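Local coordinates for replication protein (Sphinx1.76-related DNA, PDB 6H24) that probably serves in plasmid DNA replication as an initiator protein, seen here as its dimeric N-terminal winged-helix (WH1) domain, at residues M11-N16 with S94-Q99. Numbering follows the deposited sequence.
Sequences MNASYN and SRWVSQ
Trp96 CG lies anti to its carbonyl carbon and beside the backbone N (chi1 -73°), and its second torsion swings the indole out from the break between strand 88-95 and strand 97-103 towards the last turn of helix 2-14. The six-membered ring arrives edge-on. Its CH2 corner meets Ser14 CA at 3.8 Å and also touches Ser14 CB. The neighbouring CZ2 sits 4.1 Å from Ala13 CB. Ser14 N lies in the plane of the indole, 3.9 Å from CZ2, so the ring abuts the helix backbone with its rim and lays neither face on it. The contact is van der Waals packing, with the ring edge set against backbone and CB atoms of Ala13 and Ser14. In the WH1 domain of this Rep-type initiator the contact ties the N-terminal helix to the point where strand 88-95 gives way to strand 97-103. Phe79 of strand 78-85 meets the Trp96 ring edge-to-face and also touches Ala13, filling in beside the contact. An alanine in place of Trp96 would probably open a gap beside Ala13 and Ser14 and leave Phe79 without this edge-to-face partner. Ser14 turns its hydroxyl back to its own helix: with OG between the backbone N and the carbonyl carbon (chi1 79°), it donates to Met11 O at 2.5 Å, tilted 18° from the carbonyl plane. Gln127 NE2 of helix 121-128 also bonds this buried OG, giving it two partners. On the strand side, Ser94 OG donates to Arg95 O at 2.8 Å, on a lone pair in the carbonyl plane.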
loop_
_atom_site.group_PDB
_atom_site.type_symbol
_atom_site.label_atom_id
_atom_site.label_comp_id
_atom_site.label_asym_id
_atom_site.label_seq_id
_atom_site.Cartn_x
_atom_site.Cartn_y
_atom_site.Cartn_z
ATOM N N MET A 11 1.097 6.424 16.215
ATOM C CA MET A 11 1.582 5.906 17.489
ATOM C C MET A 11 0.479 5.172 18.243
ATOM O O MET A 11 0.720 4.115 18.837
ATOM C CB MET A 11 2.141 7.045 18.344
ATOM C CG MET A 11 3.383 7.735 17.787
ATOM S SD MET A 11 4.736 6.610 17.361
ATOM C CE MET A 11 4.730 6.751 15.574
ATOM N N ASN A 12 -0.745 5.707 18.223
ATOM C CA ASN A 12 -1.848 5.008 18.866
ATOM C C ASN A 12 -2.110 3.676 18.174
ATOM O O ASN A 12 -2.380 2.664 18.833
ATOM C CB ASN A 12 -3.102 5.880 18.860
ATOM C CG ASN A 12 -3.136 6.856 20.021
ATOM O OD1 ASN A 12 -3.074 6.457 21.183
ATOM N ND2 ASN A 12 -3.247 8.142 19.711
ATOM N N ALA A 13 -2.035 3.656 16.842
ATOM C CA ALA A 13 -2.213 2.404 16.112
ATOM C C ALA A 13 -1.072 1.428 16.382
ATOM O O ALA A 13 -1.273 0.208 16.338
ATOM C CB ALA A 13 -2.330 2.693 14.614
ATOM N N SER A 14 0.121 1.941 16.680
ATOM C CA SER A 14 1.277 1.077 16.902
ATOM C C SER A 14 1.076 0.124 18.074
ATOM O O SER A 14 1.669 -0.961 18.093
ATOM C CB SER A 14 2.527 1.939 17.113
ATOM O OG SER A 14 2.601 2.459 18.430
ATOM N N TYR A 15 0.256 0.502 19.060
ATOM C CA TYR A 15 0.001 -0.373 20.198
ATOM C C TYR A 15 -0.651 -1.687 19.789
ATOM O O TYR A 15 -0.623 -2.645 20.570
ATOM C CB TYR A 15 -0.903 0.309 21.226
ATOM C CG TYR A 15 -0.356 1.567 21.867
ATOM C CD1 TYR A 15 1.010 1.757 22.046
ATOM C CD2 TYR A 15 -1.217 2.561 22.311
ATOM C CE1 TYR A 15 1.499 2.910 22.647
ATOM C CE2 TYR A 15 -0.741 3.712 22.907
ATOM C CZ TYR A 15 0.616 3.884 23.073
ATOM O OH TYR A 15 1.076 5.036 23.671
ATOM N N ASN A 16 -1.262 -1.745 18.608
ATOM C CA ASN A 16 -1.967 -2.951 18.193
ATOM C C ASN A 16 -1.035 -3.985 17.583
ATOM O O ASN A 16 -1.409 -5.160 17.488
ATOM C CB ASN A 16 -3.040 -2.612 17.157
ATOM C CG ASN A 16 -3.959 -1.503 17.610
ATOM O OD1 ASN A 16 -4.319 -1.416 18.782
ATOM N ND2 ASN A 16 -4.343 -0.641 16.675
ATOM N N SER A 94 -4.714 4.724 5.532
ATOM C CA SER A 94 -3.426 4.276 5.019
ATOM C C SER A 94 -3.110 2.880 5.524
ATOM O O SER A 94 -3.556 2.479 6.600
ATOM C CB SER A 94 -2.275 5.224 5.445
ATOM O OG SER A 94 -1.011 4.774 4.974
ATOM N N ARG A 95 -2.342 2.143 4.726
ATOM C CA ARG A 95 -1.682 0.934 5.177
ATOM C C ARG A 95 -0.395 1.275 5.926
ATOM O O ARG A 95 0.108 2.399 5.865
ATOM C CB ARG A 95 -1.351 0.028 3.989
ATOM C CG ARG A 95 -2.566 -0.515 3.234
ATOM C CD ARG A 95 -3.453 -1.326 4.139
ATOM N NE ARG A 95 -4.579 -1.911 3.416
ATOM C CZ ARG A 95 -5.507 -2.665 3.972
ATOM N NH1 ARG A 95 -5.451 -2.972 5.264
ATOM N NH2 ARG A 95 -6.497 -3.142 3.230
ATOM N N TRP A 96 0.136 0.279 6.641
ATOM C CA TRP A 96 1.508 0.356 7.137
ATOM C C TRP A 96 2.504 0.013 6.031
ATOM O O TRP A 96 3.520 0.696 5.866
ATOM C CB TRP A 96 1.704 -0.608 8.314
ATOM C CG TRP A 96 1.067 -0.179 9.584
ATOM C CD1 TRP A 96 -0.262 -0.212 9.888
ATOM C CD2 TRP A 96 1.735 0.308 10.758
ATOM N NE1 TRP A 96 -0.465 0.237 11.171
ATOM C CE2 TRP A 96 0.745 0.565 11.727
ATOM C CE3 TRP A 96 3.073 0.544 11.081
ATOM C CZ2 TRP A 96 1.047 1.061 12.992
ATOM C CZ3 TRP A 96 3.371 1.038 12.337
ATOM C CH2 TRP A 96 2.365 1.287 13.280
ATOM N N VAL A 97 2.213 -1.036 5.266
ATOM C CA VAL A 97 3.063 -1.513 4.184
ATOM C C VAL A 97 2.192 -1.721 2.945
ATOM O O VAL A 97 1.038 -2.147 3.048
ATOM C CB VAL A 97 3.791 -2.819 4.576
ATOM C CG1 VAL A 97 4.839 -2.569 5.648
ATOM C CG2 VAL A 97 2.786 -3.870 5.076
ATOM N N SER A 98 2.737 -1.385 1.778
ATOM C CA SER A 98 2.033 -1.569 0.518
ATOM C C SER A 98 2.285 -2.933 -0.105
ATOM O O SER A 98 1.523 -3.348 -0.995
ATOM C CB SER A 98 2.460 -0.490 -0.481
ATOM O OG SER A 98 3.867 -0.506 -0.660
ATOM N N GLN A 99 3.331 -3.633 0.329
ATOM C CA GLN A 99 3.810 -4.835 -0.333
ATOM C C GLN A 99 4.622 -5.637 0.664
ATOM O O GLN A 99 5.387 -5.061 1.442
ATOM C CB GLN A 99 4.686 -4.478 -1.546
ATOM C CG GLN A 99 5.155 -5.649 -2.409
ATOM C CD GLN A 99 6.085 -5.209 -3.528
ATOM O OE1 GLN A 99 7.212 -5.703 -3.654
ATOM N NE2 GLN A 99 5.627 -4.269 -4.332
#